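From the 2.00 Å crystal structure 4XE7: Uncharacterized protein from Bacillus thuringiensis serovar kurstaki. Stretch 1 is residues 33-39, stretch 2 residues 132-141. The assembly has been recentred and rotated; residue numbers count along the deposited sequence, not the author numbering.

Stretch 1, residues 33-39: IESFAIP
Stretch 2 (132-141) TSMAVAAARI

Residues 33-39 form an extended β-strand that lies against a helix spanning residues 132-140, which begins earlier in the chain. The two run roughly antiparallel, with 143° between their N-to-C directions and a closest axial approach of 9.6 Å. Register is set by Glu34 CA lying 8.7 Å from Ala137 CA and Ile38 CA 6.9 Å from Ser133 CA. Strand phi/psi values from Ile33 to Pro39 are, in order, -78/123, -119/135, -135/145, -151/170, -126/137, -115/120 and -61/144; the helix stays near -63/-41, held by i to i+4 bonds. Ile141, at -101/15, is the first residue to leave helical torsions. Strand alternation directs the CA-to-CB bonds of Glu34, Phe36 and Ile38 toward the helix and those of Ser35 and Ala37 away. The contact buries 328 Å², both sides summed.

The polar link lies at the C-terminal end of the helix. Arg140 (chi1 m, chi2 and chi3 t, chi4 -168°) extends almost fully, and its NH1 donates a hydrogen bond to Glu34 OE2 at 3.0 Å, with an N-H...O angle of 140°, as part of a salt bridge. Glu34 (t, t, chi3 -43°) brings this carboxylate oxygen to the guanidinium edge, near its plane, where an N-H can reach it. Both residues are partly exposed, and Glu34 OE1 and Arg140 NE and NH2 are hydrogen-bonded elsewhere in the structure. One water links the strand backbone to the Arg140 side chain, donating to Ser35 O at 2.6 Å and accepting from Arg140 NH1 at 2.9 Å.

Phe36 (chi1 60°, p; chi2 -93°) is the centre of the apolar packing and the strand residue most covered by the helix. Its CD1 lies over one face of the Arg140 guanidinium, 3.5 Å from Arg140 NH1, so the planar cation meets both an acceptor at its edge and an aromatic carbon over its face. At the far tip, Phe36 CZ packs 3.8 Å from Val136 CB (Val136 chi1 t) and 3.4 Å from Ser133 O, which lies at the ring edge and already accepts the helical bond from Ala137 N (3.1 Å). Phe36 CE1 lies 4.5 Å from the methyl Ala137 CB, and Phe36 CZ 4.2 Å from Ala137 N, near the ring plane.

Ile38 (m, t) extends the buried apolar surface toward the start of this helical segment. Its CD1 reaches Ser133 CA at 3.7 Å, Ser133 CB at 3.9 Å and the Thr132 methyl, CG2, at 3.9 Å (Thr132 chi1 m). Chi1 of Ser133 is 77° (p), and its OG is hydrogen-bonded just outside the stretches.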

# COMPACT_ATOMS: atom_id res chain seq x y z
N ILE A 33 6.64 9.74 8.35
CA ILE A 33 6.54 8.46 7.64
C ILE A 33 6.30 8.70 6.17
O ILE A 33 5.35 9.38 5.81
CB ILE A 33 5.40 7.57 8.21
CG1 ILE A 33 5.64 7.33 9.70
CG2 ILE A 33 5.30 6.24 7.43
CD1 ILE A 33 4.58 6.53 10.39
N GLU A 34 7.18 8.16 5.33
CA GLU A 34 7.06 8.25 3.88
C GLU A 34 6.93 6.84 3.28
O GLU A 34 7.65 5.93 3.68
CB GLU A 34 8.28 8.99 3.30
CG GLU A 34 8.18 9.36 1.85
CD GLU A 34 9.16 10.46 1.45
OE1 GLU A 34 9.31 11.43 2.23
OE2 GLU A 34 9.81 10.34 0.39
N SER A 35 6.00 6.66 2.35
CA SER A 35 5.72 5.32 1.81
C SER A 35 5.58 5.32 0.31
O SER A 35 5.07 6.29 -0.29
CB SER A 35 4.44 4.75 2.41
OG SER A 35 4.55 4.62 3.81
N PHE A 36 6.04 4.22 -0.30
CA PHE A 36 5.74 3.93 -1.69
C PHE A 36 5.73 2.42 -1.92
O PHE A 36 6.11 1.63 -1.04
CB PHE A 36 6.73 4.62 -2.64
CG PHE A 36 8.17 4.21 -2.43
CD1 PHE A 36 9.00 4.95 -1.60
CD2 PHE A 36 8.69 3.10 -3.08
CE1 PHE A 36 10.32 4.59 -1.41
CE2 PHE A 36 10.03 2.73 -2.91
CZ PHE A 36 10.84 3.47 -2.06
N ALA A 37 5.26 2.03 -3.10
CA ALA A 37 5.16 0.63 -3.48
C ALA A 37 5.88 0.39 -4.80
O ALA A 37 5.78 1.18 -5.74
CB ALA A 37 3.71 0.23 -3.62
N ILE A 38 6.62 -0.71 -4.87
CA ILE A 38 7.23 -1.13 -6.13
C ILE A 38 6.59 -2.44 -6.55
O ILE A 38 6.67 -3.42 -5.82
CB ILE A 38 8.75 -1.28 -6.00
CG1 ILE A 38 9.38 0.05 -5.56
CG2 ILE A 38 9.36 -1.73 -7.32
CD1 ILE A 38 10.93 0.04 -5.47
N PRO A 39 5.95 -2.47 -7.73
CA PRO A 39 5.33 -3.73 -8.14
C PRO A 39 6.38 -4.85 -8.28
O PRO A 39 7.53 -4.63 -8.70
CB PRO A 39 4.68 -3.41 -9.49
CG PRO A 39 4.63 -1.90 -9.55
CD PRO A 39 5.78 -1.41 -8.74
N THR A 132 15.80 -2.69 -3.95
CA THR A 132 15.58 -1.49 -4.74
C THR A 132 14.78 -0.47 -3.94
O THR A 132 15.07 0.73 -3.99
CB THR A 132 14.85 -1.82 -6.06
OG1 THR A 132 15.69 -2.68 -6.85
CG2 THR A 132 14.56 -0.55 -6.85
N SER A 133 13.78 -0.94 -3.18
CA SER A 133 12.97 -0.02 -2.39
C SER A 133 13.84 0.66 -1.32
O SER A 133 13.73 1.88 -1.10
CB SER A 133 11.77 -0.74 -1.75
OG SER A 133 12.15 -1.50 -0.61
N MET A 134 14.71 -0.12 -0.68
CA MET A 134 15.68 0.42 0.28
C MET A 134 16.57 1.48 -0.36
O MET A 134 16.87 2.51 0.26
CB MET A 134 16.59 -0.69 0.83
CG MET A 134 15.93 -1.68 1.76
SD MET A 134 17.10 -2.97 2.25
CE MET A 134 16.03 -3.89 3.38
N ALA A 135 17.04 1.21 -1.58
CA ALA A 135 17.94 2.13 -2.28
C ALA A 135 17.27 3.43 -2.66
O ALA A 135 17.89 4.49 -2.59
CB ALA A 135 18.52 1.46 -3.55
N VAL A 136 16.02 3.34 -3.08
CA VAL A 136 15.27 4.55 -3.44
C VAL A 136 15.05 5.45 -2.21
O VAL A 136 15.24 6.66 -2.27
CB VAL A 136 13.91 4.23 -4.09
CG1 VAL A 136 13.11 5.52 -4.37
CG2 VAL A 136 14.13 3.46 -5.40
N ALA A 137 14.67 4.85 -1.08
CA ALA A 137 14.50 5.63 0.15
C ALA A 137 15.81 6.24 0.60
O ALA A 137 15.85 7.38 1.10
CB ALA A 137 13.94 4.77 1.25
N ALA A 138 16.89 5.48 0.45
CA ALA A 138 18.19 5.98 0.87
C ALA A 138 18.58 7.17 -0.02
O ALA A 138 19.07 8.19 0.47
CB ALA A 138 19.24 4.88 0.83
N ALA A 139 18.32 7.03 -1.32
CA ALA A 139 18.52 8.12 -2.28
C ALA A 139 17.68 9.35 -1.89
O ALA A 139 18.20 10.46 -1.89
CB ALA A 139 18.18 7.66 -3.69
N ARG A 140 16.40 9.14 -1.56
CA ARG A 140 15.50 10.23 -1.19
C ARG A 140 15.98 11.04 0.00
O ARG A 140 15.75 12.24 0.08
CB ARG A 140 14.10 9.69 -0.88
CG ARG A 140 13.35 9.21 -2.09
CD ARG A 140 11.93 8.81 -1.73
NE ARG A 140 11.20 8.44 -2.92
CZ ARG A 140 9.89 8.26 -2.96
NH1 ARG A 140 9.18 8.41 -1.84
NH2 ARG A 140 9.29 7.92 -4.10
N ILE A 141 16.64 10.39 0.95
CA ILE A 141 17.07 11.09 2.13
C ILE A 141 18.55 11.46 2.04
O ILE A 141 19.18 11.84 3.02
CB ILE A 141 16.75 10.27 3.39
CG1 ILE A 141 17.68 9.07 3.53
CG2 ILE A 141 15.31 9.80 3.34
CD1 ILE A 141 17.39 8.24 4.76
O HOH W 1 6.27 8.28 -1.54